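Local structure of nonstructural protein 2 (Human rotavirus C, 2GU0) at residues F7-L12 and V18-N23; A84-M89 and K134-A139; I206-N211 and N300-D305. The protein probably binds single-stranded RNA, hydrolyses nucleoside triphosphates, unwinds RNA helices and, together with NSP5, builds the viroplasms where the rotavirus genome is replicated and packaged. All blocks are in the same frame, centred on the assembly; numbering follows the deposited sequence.

Contact 1 (F7-L12 and V18-N23)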
ATOM      1  N   PHE A   7      -4.820  31.622 -19.822  1.00 29.49           N
ATOM      2  CA  PHE A   7      -5.386  30.293 -19.980  1.00 29.57           C
ATOM      3  C   PHE A   7      -5.667  29.823 -21.399  1.00 30.19           C
ATOM      4  O   PHE A   7      -5.726  28.615 -21.641  1.00 30.64           O
ATOM      5  CB  PHE A   7      -6.682  30.192 -19.193  1.00 28.94           C
ATOM      6  CG  PHE A   7      -6.556  30.618 -17.775  1.00 28.80           C
ATOM      7  CD1 PHE A   7      -6.803  31.931 -17.412  1.00 27.78           C
ATOM      8  CD2 PHE A   7      -6.194  29.707 -16.798  1.00 28.76           C
ATOM      9  CE1 PHE A   7      -6.696  32.331 -16.094  1.00 28.56           C
ATOM     10  CE2 PHE A   7      -6.083  30.099 -15.469  1.00 30.81           C
ATOM     11  CZ  PHE A   7      -6.336  31.416 -15.115  1.00 29.77           C
ATOM     12  N   VAL A   8      -5.854  30.757 -22.329  1.00 29.11           N
ATOM     13  CA  VAL A   8      -6.170  30.388 -23.702  1.00 28.54           C
ATOM     14  C   VAL A   8      -5.575  31.291 -24.776  1.00 31.60           C
ATOM     15  O   VAL A   8      -5.453  32.506 -24.596  1.00 33.46           O
ATOM     16  CB  VAL A   8      -7.685  30.392 -23.917  1.00 26.59           C
ATOM     17  CG1 VAL A   8      -8.349  29.435 -22.971  1.00 25.68           C
ATOM     18  CG2 VAL A   8      -8.226  31.788 -23.688  1.00 26.10           C
ATOM     19  N   SER A   9      -5.199  30.688 -25.898  1.00 32.79           N
ATOM     20  CA  SER A   9      -4.669  31.440 -27.031  1.00 33.59           C
ATOM     21  C   SER A   9      -5.732  31.276 -28.108  1.00 35.82           C
ATOM     22  O   SER A   9      -6.664  30.486 -27.926  1.00 37.19           O
ATOM     23  CB  SER A   9      -3.324  30.876 -27.490  1.00 29.82           C
ATOM     24  OG  SER A   9      -3.391  29.488 -27.695  1.00 29.17           O
ATOM     25  N   PHE A  10      -5.618  31.994 -29.221  1.00 37.23           N
ATOM     26  CA  PHE A  10      -6.648  31.882 -30.253  1.00 38.44           C
ATOM     27  C   PHE A  10      -6.137  31.880 -31.687  1.00 40.55           C
ATOM     28  O   PHE A  10      -4.981  32.196 -31.956  1.00 40.32           O
ATOM     29  CB  PHE A  10      -7.653  33.022 -30.088  1.00 36.79           C
ATOM     30  CG  PHE A  10      -7.025  34.379 -30.172  1.00 34.66           C
ATOM     31  CD1 PHE A  10      -6.660  34.915 -31.400  1.00 33.51           C
ATOM     32  CD2 PHE A  10      -6.718  35.084 -29.016  1.00 33.01           C
ATOM     33  CE1 PHE A  10      -5.989  36.136 -31.469  1.00 32.17           C
ATOM     34  CE2 PHE A  10      -6.049  36.303 -29.078  1.00 32.32           C
ATOM     35  CZ  PHE A  10      -5.684  36.827 -30.307  1.00 31.73           C
ATOM     36  N   SER A  11      -7.033  31.516 -32.599  1.00 42.87           N
ATOM     37  CA  SER A  11      -6.749  31.469 -34.025  1.00 43.23           C
ATOM     38  C   SER A  11      -7.923  32.158 -34.722  1.00 44.72           C
ATOM     39  O   SER A  11      -9.065  32.066 -34.262  1.00 42.70           O
ATOM     40  CB  SER A  11      -6.626  30.018 -34.496  1.00 42.48           C
ATOM     41  OG  SER A  11      -6.066  29.948 -35.794  1.00 41.36           O
ATOM     42  N   LEU A  12      -7.632  32.850 -35.823  1.00 46.56           N
ATOM     43  CA  LEU A  12      -8.642  33.579 -36.582  1.00 46.76           C
ATOM     44  C   LEU A  12      -8.776  33.122 -38.033  1.00 49.05           C
ATOM     45  O   LEU A  12      -9.434  33.780 -38.838  1.00 49.98           O
ATOM     46  CB  LEU A  12      -8.323  35.073 -36.558  1.00 43.99           C
ATOM     47  CG  LEU A  12      -8.424  35.767 -35.206  1.00 42.19           C
ATOM     48  CD1 LEU A  12      -8.179  37.247 -35.374  1.00 39.38           C
ATOM     49  CD2 LEU A  12      -9.805  35.530 -34.622  1.00 43.05           C
ATOM     50  N   VAL A  18     -11.315  30.472 -32.878  1.00 37.85           N
ATOM     51  CA  VAL A  18     -10.997  29.173 -32.313  1.00 36.66           C
ATOM     52  C   VAL A  18     -10.044  29.377 -31.146  1.00 35.99           C
ATOM     53  O   VAL A  18      -9.008  30.024 -31.286  1.00 37.17           O
ATOM     54  CB  VAL A  18     -10.329  28.267 -33.346  1.00 36.89           C
ATOM     55  CG1 VAL A  18     -10.130  26.880 -32.764  1.00 34.93           C
ATOM     56  CG2 VAL A  18     -11.175  28.224 -34.613  1.00 35.72           C
ATOM     57  N   TRP A  19     -10.401  28.833 -29.988  1.00 34.47           N
ATOM     58  CA  TRP A  19      -9.562  28.972 -28.804  1.00 31.54           C
ATOM     59  C   TRP A  19      -8.781  27.713 -28.503  1.00 30.76           C
ATOM     60  O   TRP A  19      -9.237  26.611 -28.787  1.00 30.58           O
ATOM     61  CB  TRP A  19     -10.416  29.332 -27.601  1.00 29.00           C
ATOM     62  CG  TRP A  19     -11.259  30.545 -27.830  1.00 27.45           C
ATOM     63  CD1 TRP A  19     -12.495  30.594 -28.403  1.00 25.06           C
ATOM     64  CD2 TRP A  19     -10.908  31.890 -27.516  1.00 24.60           C
ATOM     65  NE1 TRP A  19     -12.933  31.887 -28.466  1.00 24.26           N
ATOM     66  CE2 TRP A  19     -11.978  32.705 -27.926  1.00 23.05           C
ATOM     67  CE3 TRP A  19      -9.786  32.488 -26.926  1.00 23.12           C
ATOM     68  CZ2 TRP A  19     -11.965  34.078 -27.767  1.00 23.12           C
ATOM     69  CZ3 TRP A  19      -9.768  33.843 -26.770  1.00 21.14           C
ATOM     70  CH2 TRP A  19     -10.853  34.633 -27.188  1.00 24.78           C
ATOM     71  N   TYR A  20      -7.595  27.883 -27.932  1.00 31.15           N
ATOM     72  CA  TYR A  20      -6.759  26.746 -27.568  1.00 32.78           C
ATOM     73  C   TYR A  20      -6.272  26.805 -26.121  1.00 31.60           C
ATOM     74  O   TYR A  20      -6.041  27.884 -25.569  1.00 30.55           O
ATOM     75  CB  TYR A  20      -5.543  26.655 -28.486  1.00 36.64           C
ATOM     76  CG  TYR A  20      -5.895  26.626 -29.947  1.00 41.21           C
ATOM     77  CD1 TYR A  20      -6.017  27.811 -30.677  1.00 43.21           C
ATOM     78  CD2 TYR A  20      -6.148  25.419 -30.598  1.00 41.31           C
ATOM     79  CE1 TYR A  20      -6.385  27.792 -32.021  1.00 45.75           C
ATOM     80  CE2 TYR A  20      -6.519  25.390 -31.938  1.00 43.87           C
ATOM     81  CZ  TYR A  20      -6.638  26.579 -32.643  1.00 45.67           C
ATOM     82  OH  TYR A  20      -7.026  26.557 -33.962  1.00 48.02           O
ATOM     83  N   PRO A  21      -6.115  25.633 -25.492  1.00 30.89           N
ATOM     84  CA  PRO A  21      -5.651  25.479 -24.109  1.00 29.61           C
ATOM     85  C   PRO A  21      -4.172  25.832 -24.012  1.00 29.35           C
ATOM     86  O   PRO A  21      -3.423  25.619 -24.959  1.00 33.09           O
ATOM     87  CB  PRO A  21      -5.862  23.990 -23.841  1.00 27.66           C
ATOM     88  CG  PRO A  21      -6.926  23.597 -24.768  1.00 26.74           C
ATOM     89  CD  PRO A  21      -6.582  24.341 -26.021  1.00 29.26           C
ATOM     90  N   ILE A  22      -3.746  26.374 -22.884  1.00 27.91           N
ATOM     91  CA  ILE A  22      -2.329  26.680 -22.692  1.00 27.20           C
ATOM     92  C   ILE A  22      -1.808  25.674 -21.656  1.00 27.21           C
ATOM     93  O   ILE A  22      -2.411  25.509 -20.598  1.00 28.37           O
ATOM     94  CB  ILE A  22      -2.125  28.108 -22.173  1.00 24.95           C
ATOM     95  CG1 ILE A  22      -2.410  29.107 -23.285  1.00 25.26           C
ATOM     96  CG2 ILE A  22      -0.708  28.291 -21.711  1.00 26.77           C
ATOM     97  CD1 ILE A  22      -2.210  30.550 -22.872  1.00 24.64           C
ATOM     98  N   ASN A  23      -0.703  24.995 -21.945  1.00 26.03           N
ATOM     99  CA  ASN A  23      -0.206  24.011 -20.994  1.00 26.83           C
ATOM    100  C   ASN A  23       0.910  24.515 -20.091  1.00 28.01           C
ATOM    101  O   ASN A  23       1.533  25.550 -20.370  1.00 26.41           O
ATOM    102  CB  ASN A  23       0.211  22.720 -21.713  1.00 26.03           C
ATOM    103  CG  ASN A  23       1.462  22.879 -22.531  1.00 27.78           C
ATOM    104  OD1 ASN A  23       2.554  23.020 -21.988  1.00 30.16           O
ATOM    105  ND2 ASN A  23       1.315  22.852 -23.849  1.00 27.48           N
TER
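One face of the W19 indole carries the CB of F10, a CH-pi contact with F10 CB 4.2 Å from the centroid of the W19 six-membered ring and displaced toward its rim. The phenyl ring of F10 presents its edge to the W19 face in an offset edge-to-face pair, planes at 74°. F10 adopts chi1 58°, with CG between the backbone N and the carbonyl carbon; this carries the ring away from the partner strand while CB remains over the indole. V8 reaches the same indole obliquely, V8 CG2 lying 3.7 Å from W19 CE3. The Y20 ring works differently: it slants across the hairpin and receives S11 CB at its edge, in the ring plane, 3.3 Å from Y20 CE1.

Behind these contacts lies an antiparallel ladder. S9 and Y20 form a hydrogen-bonded pair, S9 N to Y20 O at 2.9 Å and Y20 N to S9 O at 2.8 Å. S11 and V18 form the next such pair. F10 and W19 sit between them as a non-hydrogen-bonded pair, which puts their side chains on the same face as V8 and P21; small S9 and S11 share the other with V18 and Y20. Beyond the strands, a weak bond from I22 N to F7 O extends the ladder.

Large apolar residues suit the first face because helix 74-90 packs there, W19 on L87 and P21 on V80, while F10 meets F97, F99 and V102. F7 lies on L79 and L83 of that helix, near V108 of the predicted ATP site. The hairpin leads straight into helix 24-32, with N23 as its N-cap.

Contact 2 (A84-M89 and K134-A139)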
ATOM      1  N   ALA A  84     -11.346  26.885 -22.999  1.00 31.12           N
ATOM      2  CA  ALA A  84     -11.276  26.708 -24.447  1.00 31.20           C
ATOM      3  C   ALA A  84     -12.615  26.154 -24.955  1.00 31.40           C
ATOM      4  O   ALA A  84     -13.296  26.778 -25.761  1.00 31.53           O
ATOM      5  CB  ALA A  84     -10.129  25.765 -24.813  1.00 28.76           C
ATOM      6  N   ASP A  85     -12.988  24.980 -24.474  1.00 32.60           N
ATOM      7  CA  ASP A  85     -14.252  24.365 -24.855  1.00 34.38           C
ATOM      8  C   ASP A  85     -15.367  25.385 -24.804  1.00 35.42           C
ATOM      9  O   ASP A  85     -16.103  25.565 -25.767  1.00 36.00           O
ATOM     10  CB  ASP A  85     -14.604  23.242 -23.889  1.00 34.64           C
ATOM     11  CG  ASP A  85     -13.735  22.043 -24.062  1.00 36.03           C
ATOM     12  OD1 ASP A  85     -12.635  22.185 -24.631  1.00 38.86           O
ATOM     13  OD2 ASP A  85     -14.153  20.955 -23.623  1.00 40.25           O
ATOM     14  N   THR A  86     -15.497  26.048 -23.663  1.00 35.96           N
ATOM     15  CA  THR A  86     -16.548  27.033 -23.508  1.00 36.98           C
ATOM     16  C   THR A  86     -16.463  28.074 -24.607  1.00 37.27           C
ATOM     17  O   THR A  86     -17.333  28.139 -25.464  1.00 38.87           O
ATOM     18  CB  THR A  86     -16.470  27.708 -22.138  1.00 36.91           C
ATOM     19  OG1 THR A  86     -16.660  26.720 -21.118  1.00 38.90           O
ATOM     20  CG2 THR A  86     -17.547  28.770 -22.003  1.00 37.53           C
ATOM     21  N   LEU A  87     -15.409  28.873 -24.600  1.00 36.45           N
ATOM     22  CA  LEU A  87     -15.255  29.897 -25.615  1.00 37.30           C
ATOM     23  C   LEU A  87     -15.566  29.407 -27.041  1.00 38.27           C
ATOM     24  O   LEU A  87     -16.165  30.137 -27.842  1.00 36.60           O
ATOM     25  CB  LEU A  87     -13.841  30.465 -25.552  1.00 36.67           C
ATOM     26  CG  LEU A  87     -13.575  31.298 -24.299  1.00 36.59           C
ATOM     27  CD1 LEU A  87     -12.137  31.766 -24.303  1.00 37.41           C
ATOM     28  CD2 LEU A  87     -14.529  32.484 -24.252  1.00 34.01           C
ATOM     29  N   ASN A  88     -15.173  28.179 -27.359  1.00 37.73           N
ATOM     30  CA  ASN A  88     -15.427  27.675 -28.695  1.00 39.71           C
ATOM     31  C   ASN A  88     -16.916  27.587 -28.976  1.00 43.37           C
ATOM     32  O   ASN A  88     -17.363  27.864 -30.092  1.00 45.47           O
ATOM     33  CB  ASN A  88     -14.762  26.314 -28.910  1.00 36.60           C
ATOM     34  CG  ASN A  88     -13.251  26.418 -29.018  1.00 36.78           C
ATOM     35  OD1 ASN A  88     -12.722  27.386 -29.560  1.00 35.10           O
ATOM     36  ND2 ASN A  88     -12.549  25.412 -28.513  1.00 37.62           N
ATOM     37  N   MET A  89     -17.697  27.218 -27.969  1.00 45.40           N
ATOM     38  CA  MET A  89     -19.129  27.122 -28.169  1.00 47.34           C
ATOM     39  C   MET A  89     -19.745  28.473 -28.465  1.00 48.56           C
ATOM     40  O   MET A  89     -20.542  28.607 -29.394  1.00 50.33           O
ATOM     41  CB  MET A  89     -19.799  26.502 -26.959  1.00 47.73           C
ATOM     42  CG  MET A  89     -19.683  25.009 -26.944  1.00 49.99           C
ATOM     43  SD  MET A  89     -21.063  24.320 -26.065  1.00 55.64           S
ATOM     44  CE  MET A  89     -22.428  24.705 -27.212  1.00 50.70           C
ATOM     45  N   LYS A 134     -23.187  29.380 -19.709  1.00 37.35           N
ATOM     46  CA  LYS A 134     -23.608  30.633 -19.082  1.00 39.23           C
ATOM     47  C   LYS A 134     -22.906  30.872 -17.755  1.00 38.93           C
ATOM     48  O   LYS A 134     -22.458  31.984 -17.488  1.00 40.69           O
ATOM     49  CB  LYS A 134     -25.128  30.653 -18.867  1.00 41.84           C
ATOM     50  CG  LYS A 134     -25.914  31.278 -20.002  1.00 44.21           C
ATOM     51  CD  LYS A 134     -27.405  30.996 -19.876  1.00 44.97           C
ATOM     52  CE  LYS A 134     -28.158  31.438 -21.133  1.00 43.89           C
ATOM     53  NZ  LYS A 134     -29.594  31.053 -21.079  1.00 44.75           N
ATOM     54  N   ALA A 135     -22.818  29.834 -16.922  1.00 37.19           N
ATOM     55  CA  ALA A 135     -22.160  29.951 -15.620  1.00 35.66           C
ATOM     56  C   ALA A 135     -20.700  30.379 -15.783  1.00 33.80           C
ATOM     57  O   ALA A 135     -20.198  31.243 -15.049  1.00 32.29           O
ATOM     58  CB  ALA A 135     -22.231  28.617 -14.869  1.00 34.00           C
ATOM     59  N   VAL A 136     -20.029  29.767 -16.752  1.00 30.98           N
ATOM     60  CA  VAL A 136     -18.637  30.071 -17.024  1.00 29.86           C
ATOM     61  C   VAL A 136     -18.449  31.458 -17.614  1.00 30.70           C
ATOM     62  O   VAL A 136     -17.496  32.158 -17.271  1.00 31.93           O
ATOM     63  CB  VAL A 136     -18.024  29.057 -17.988  1.00 28.22           C
ATOM     64  CG1 VAL A 136     -16.648  29.525 -18.414  1.00 26.38           C
ATOM     65  CG2 VAL A 136     -17.956  27.697 -17.331  1.00 24.50           C
ATOM     66  N   MET A 137     -19.336  31.858 -18.515  1.00 31.09           N
ATOM     67  CA  MET A 137     -19.206  33.183 -19.097  1.00 32.35           C
ATOM     68  C   MET A 137     -19.335  34.204 -17.986  1.00 32.49           C
ATOM     69  O   MET A 137     -18.545  35.144 -17.920  1.00 34.61           O
ATOM     70  CB  MET A 137     -20.265  33.430 -20.171  1.00 32.39           C
ATOM     71  CG  MET A 137     -20.018  32.660 -21.453  1.00 33.02           C
ATOM     72  SD  MET A 137     -18.351  32.895 -22.100  1.00 34.72           S
ATOM     73  CE  MET A 137     -18.508  34.471 -22.881  1.00 34.80           C
ATOM     74  N   ILE A 138     -20.322  34.025 -17.110  1.00 30.16           N
ATOM     75  CA  ILE A 138     -20.480  34.951 -15.995  1.00 30.91           C
ATOM     76  C   ILE A 138     -19.152  34.992 -15.219  1.00 32.66           C
ATOM     77  O   ILE A 138     -18.580  36.060 -15.013  1.00 35.00           O
ATOM     78  CB  ILE A 138     -21.634  34.521 -15.037  1.00 28.17           C
ATOM     79  CG1 ILE A 138     -22.987  34.823 -15.675  1.00 27.05           C
ATOM     80  CG2 ILE A 138     -21.534  35.254 -13.717  1.00 23.60           C
ATOM     81  CD1 ILE A 138     -24.163  34.368 -14.840  1.00 25.45           C
ATOM     82  N   ALA A 139     -18.650  33.829 -14.825  1.00 33.82           N
ATOM     83  CA  ALA A 139     -17.404  33.747 -14.076  1.00 35.34           C
ATOM     84  C   ALA A 139     -16.223  34.445 -14.763  1.00 37.27           C
ATOM     85  O   ALA A 139     -15.277  34.879 -14.090  1.00 37.16           O
ATOM     86  CB  ALA A 139     -17.068  32.296 -13.823  1.00 36.42           C
TER
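Both branches of T86 rest on V136, T86 CG2 the closer at 3.8 Å from V136 CG1. Both residues are beta-branched, so each offers a short, broad surface close to its own helix, and the two CA atoms come nearer to each other than any others across the segments. M137 adds a longer, more flexible arm: its SD is 4.2 Å from T86 CG2 and 4.4 Å from L87 CD2, the thioether bridging two successive residues of the opposing helix.

The next layer sets these groups in place. T86 holds OG1 beside its own backbone N (chi1 -62°), where the hydroxyl hydrogen-bonds to L82 O one turn earlier; its oxygen also touches the valine, without a hydrogen bond. T86 also touches V133, a turn before V136 and M137. M137 packs on L142 and V143 as well, and behind it A135 and A139 fit small methyl groups against helix 108-119. The short segments cross at 103° with their axes 10.2 Å apart, so only a small patch is shared.

Chemically, the patch is buried and joined by van der Waals contact alone: its one hydroxyl is satisfied within its own helix, and the fit depends on shape rather than on directional bonds.

Contact 3 (I206-N211 and N300-D305)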
ATOM      1  N   ILE A 206     -30.830  34.464   8.519  1.00 33.38           N
ATOM      2  CA  ILE A 206     -29.381  34.628   8.545  1.00 34.66           C
ATOM      3  C   ILE A 206     -28.866  35.377   9.766  1.00 35.73           C
ATOM      4  O   ILE A 206     -27.678  35.307  10.084  1.00 33.91           O
ATOM      5  CB  ILE A 206     -28.830  35.318   7.265  1.00 33.64           C
ATOM      6  CG1 ILE A 206     -29.495  36.676   7.061  1.00 33.18           C
ATOM      7  CG2 ILE A 206     -29.028  34.412   6.053  1.00 33.91           C
ATOM      8  CD1 ILE A 206     -28.952  37.426   5.866  1.00 31.23           C
ATOM      9  N   ARG A 207     -29.743  36.094  10.460  1.00 37.69           N
ATOM     10  CA  ARG A 207     -29.284  36.805  11.643  1.00 38.98           C
ATOM     11  C   ARG A 207     -28.933  35.789  12.705  1.00 39.36           C
ATOM     12  O   ARG A 207     -27.916  35.916  13.382  1.00 40.12           O
ATOM     13  CB  ARG A 207     -30.347  37.746  12.182  1.00 39.94           C
ATOM     14  CG  ARG A 207     -30.299  39.142  11.612  1.00 42.58           C
ATOM     15  CD  ARG A 207     -30.675  40.162  12.680  1.00 45.98           C
ATOM     16  NE  ARG A 207     -29.495  40.780  13.279  1.00 49.72           N
ATOM     17  CZ  ARG A 207     -29.469  41.358  14.475  1.00 50.41           C
ATOM     18  NH1 ARG A 207     -30.563  41.400  15.226  1.00 50.51           N
ATOM     19  NH2 ARG A 207     -28.341  41.904  14.915  1.00 51.96           N
ATOM     20  N   TYR A 208     -29.769  34.766  12.834  1.00 38.55           N
ATOM     21  CA  TYR A 208     -29.537  33.726  13.823  1.00 39.85           C
ATOM     22  C   TYR A 208     -28.516  32.659  13.377  1.00 40.10           C
ATOM     23  O   TYR A 208     -27.719  32.184  14.189  1.00 40.77           O
ATOM     24  CB  TYR A 208     -30.871  33.071  14.200  1.00 39.43           C
ATOM     25  CG  TYR A 208     -30.736  31.965  15.213  1.00 40.29           C
ATOM     26  CD1 TYR A 208     -30.514  32.245  16.560  1.00 40.96           C
ATOM     27  CD2 TYR A 208     -30.786  30.633  14.817  1.00 40.89           C
ATOM     28  CE1 TYR A 208     -30.340  31.218  17.489  1.00 42.59           C
ATOM     29  CE2 TYR A 208     -30.615  29.605  15.732  1.00 42.32           C
ATOM     30  CZ  TYR A 208     -30.389  29.898  17.065  1.00 43.24           C
ATOM     31  OH  TYR A 208     -30.202  28.867  17.958  1.00 45.20           O
ATOM     32  N   ASN A 209     -28.519  32.303  12.093  1.00 40.13           N
ATOM     33  CA  ASN A 209     -27.596  31.283  11.569  1.00 39.78           C
ATOM     34  C   ASN A 209     -26.214  31.766  11.114  1.00 39.58           C
ATOM     35  O   ASN A 209     -25.297  30.961  10.965  1.00 40.09           O
ATOM     36  CB  ASN A 209     -28.257  30.531  10.418  1.00 36.53           C
ATOM     37  CG  ASN A 209     -29.313  29.578  10.896  1.00 36.68           C
ATOM     38  OD1 ASN A 209     -28.998  28.474  11.355  1.00 36.13           O
ATOM     39  ND2 ASN A 209     -30.579  29.998  10.821  1.00 33.29           N
ATOM     40  N   PHE A 210     -26.076  33.067  10.874  1.00 38.23           N
ATOM     41  CA  PHE A 210     -24.812  33.654  10.442  1.00 36.69           C
ATOM     42  C   PHE A 210     -24.687  35.002  11.133  1.00 37.85           C
ATOM     43  O   PHE A 210     -24.528  36.026  10.473  1.00 36.43           O
ATOM     44  CB  PHE A 210     -24.805  33.886   8.928  1.00 34.41           C
ATOM     45  CG  PHE A 210     -25.027  32.645   8.111  1.00 32.83           C
ATOM     46  CD1 PHE A 210     -26.294  32.074   8.014  1.00 30.38           C
ATOM     47  CD2 PHE A 210     -23.965  32.036   7.449  1.00 31.96           C
ATOM     48  CE1 PHE A 210     -26.501  30.917   7.273  1.00 27.90           C
ATOM     49  CE2 PHE A 210     -24.164  30.876   6.705  1.00 32.13           C
ATOM     50  CZ  PHE A 210     -25.438  30.316   6.618  1.00 29.35           C
ATOM     51  N   ASN A 211     -24.754  35.005  12.462  1.00 39.15           N
ATOM     52  CA  ASN A 211     -24.691  36.258  13.201  1.00 39.60           C
ATOM     53  C   ASN A 211     -23.373  37.000  13.051  1.00 39.41           C
ATOM     54  O   ASN A 211     -23.340  38.221  13.164  1.00 39.53           O
ATOM     55  CB  ASN A 211     -25.018  36.034  14.690  1.00 41.30           C
ATOM     56  CG  ASN A 211     -23.812  35.615  15.513  1.00 42.23           C
ATOM     57  OD1 ASN A 211     -23.356  34.473  15.440  1.00 42.83           O
ATOM     58  ND2 ASN A 211     -23.291  36.547  16.308  1.00 42.03           N
ATOM     59  N   ASN A 300     -35.239  36.766  17.448  1.00 46.95           N
ATOM     60  CA  ASN A 300     -35.385  36.265  18.818  1.00 45.77           C
ATOM     61  C   ASN A 300     -36.431  35.150  18.789  1.00 45.21           C
ATOM     62  O   ASN A 300     -36.333  34.160  19.510  1.00 46.63           O
ATOM     63  CB  ASN A 300     -35.862  37.368  19.773  1.00 45.20           C
ATOM     64  CG  ASN A 300     -34.888  38.527  19.872  1.00 45.02           C
ATOM     65  OD1 ASN A 300     -33.683  38.328  20.010  1.00 43.48           O
ATOM     66  ND2 ASN A 300     -35.413  39.750  19.817  1.00 45.92           N
ATOM     67  N   LYS A 301     -37.440  35.332  17.945  1.00 43.79           N
ATOM     68  CA  LYS A 301     -38.518  34.366  17.776  1.00 41.57           C
ATOM     69  C   LYS A 301     -37.963  33.023  17.274  1.00 39.63           C
ATOM     70  O   LYS A 301     -38.466  31.956  17.655  1.00 37.68           O
ATOM     71  CB  LYS A 301     -39.557  34.936  16.792  1.00 41.63           C
ATOM     72  CG  LYS A 301     -40.708  34.015  16.413  1.00 42.16           C
ATOM     73  CD  LYS A 301     -41.638  33.713  17.577  1.00 44.22           C
ATOM     74  CE  LYS A 301     -42.798  32.817  17.118  1.00 44.91           C
ATOM     75  NZ  LYS A 301     -43.777  32.518  18.202  1.00 45.25           N
ATOM     76  N   ILE A 302     -36.935  33.076  16.425  1.00 36.49           N
ATOM     77  CA  ILE A 302     -36.338  31.854  15.909  1.00 35.05           C
ATOM     78  C   ILE A 302     -35.703  31.123  17.067  1.00 35.68           C
ATOM     79  O   ILE A 302     -35.908  29.927  17.243  1.00 36.95           O
ATOM     80  CB  ILE A 302     -35.240  32.120  14.866  1.00 34.13           C
ATOM     81  CG1 ILE A 302     -35.861  32.646  13.576  1.00 31.61           C
ATOM     82  CG2 ILE A 302     -34.460  30.829  14.582  1.00 31.52           C
ATOM     83  CD1 ILE A 302     -34.855  32.876  12.482  1.00 31.23           C
ATOM     84  N   GLU A 303     -34.925  31.851  17.859  1.00 36.40           N
ATOM     85  CA  GLU A 303     -34.264  31.265  19.009  1.00 35.73           C
ATOM     86  C   GLU A 303     -35.289  30.644  19.930  1.00 34.79           C
ATOM     87  O   GLU A 303     -35.140  29.502  20.354  1.00 35.40           O
ATOM     88  CB  GLU A 303     -33.484  32.313  19.786  1.00 35.63           C
ATOM     89  CG  GLU A 303     -32.583  31.672  20.806  1.00 38.78           C
ATOM     90  CD  GLU A 303     -31.870  32.672  21.668  1.00 40.81           C
ATOM     91  OE1 GLU A 303     -31.272  33.616  21.109  1.00 40.31           O
ATOM     92  OE2 GLU A 303     -31.900  32.504  22.910  1.00 44.58           O
ATOM     93  N   SER A 304     -36.335  31.400  20.230  1.00 34.72           N
ATOM     94  CA  SER A 304     -37.400  30.929  21.105  1.00 35.85           C
ATOM     95  C   SER A 304     -38.078  29.662  20.574  1.00 36.58           C
ATOM     96  O   SER A 304     -38.111  28.642  21.254  1.00 35.42           O
ATOM     97  CB  SER A 304     -38.439  32.034  21.293  1.00 36.31           C
ATOM     98  OG  SER A 304     -39.483  31.615  22.156  1.00 40.20           O
ATOM     99  N   ASP A 305     -38.615  29.730  19.356  1.00 38.83           N
ATOM    100  CA  ASP A 305     -39.292  28.585  18.753  1.00 38.51           C
ATOM    101  C   ASP A 305     -38.383  27.395  18.695  1.00 35.77           C
ATOM    102  O   ASP A 305     -38.829  26.262  18.711  1.00 33.62           O
ATOM    103  CB  ASP A 305     -39.760  28.905  17.335  1.00 43.42           C
ATOM    104  CG  ASP A 305     -40.861  29.929  17.309  1.00 47.60           C
ATOM    105  OD1 ASP A 305     -41.723  29.881  18.210  1.00 51.28           O
ATOM    106  OD2 ASP A 305     -40.874  30.769  16.384  1.00 49.48           O
TER
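I302 is the first residue of 300-305 to meet the other segment, and it does so with its branch methyl: I302 CG2 lies 3.7 Å from Y208 CD2 and 3.9 Å from Y208 CG. The beta-branched side chain brings this methyl close to the helix surface, near the base of the tyrosine ring, while I302 also touches A204, one turn before Y208. The ring is available here because Y208 CG stands anti to the backbone N (chi1 179°), swinging the aromatic group out from helix 196-209 toward helix 293-307.

E303 follows and meets the ring farther out, at CE1, from the same side as I302. Its CB and CG both lie 4.0 Å from Y208 CE1, the two side chains crossing at about a right angle. Here the glutamate serves through its aliphatic stem; the chain runs extended beyond CG, and the carboxylate plane lies 35° from that of the ring. E303 also packs on H228 of a neighbouring subunit, and S304 on Y287 of that subunit.

D305 forms a salt bridge with K301 of its own helix. L306, just past the segment, packs on Y208 too.

The pair therefore joins the C-terminal helix 293-307 to helix 196-209 of the HIT-like C-terminal region; segment 206-211 lies in the region predicted to bind RNA (202-238). It also borders a subunit interface: Y208 O accepts a bond from N211 ND2 of the neighbouring subunit, and N211 ND2 returns it to that subunit's Y208 O, the reciprocal pattern expected of a two-fold contact in the NSP2 octamer.

Overall arrangement
Along the chain the three contacts follow in series. Contacts 1 and 2 are close neighbours, their centres 13 Å apart, both in the N-terminal region. Helix 74-90 joins them: it backs the 8-11/18-21 hairpin and meets helix 129-139, while a probable hydrogen bond from W19 N to N88 OD1 ties strand to helix. Contact 3 belongs to the HIT-like C-terminal region, its centre 50 Å from that of contact 1 and 39 Å from that of contact 2. Contacts 1 and 2 thus lie on the same side of the chain's centre, and contact 3 on the opposite side, where a neighbouring subunit of the octamer packs.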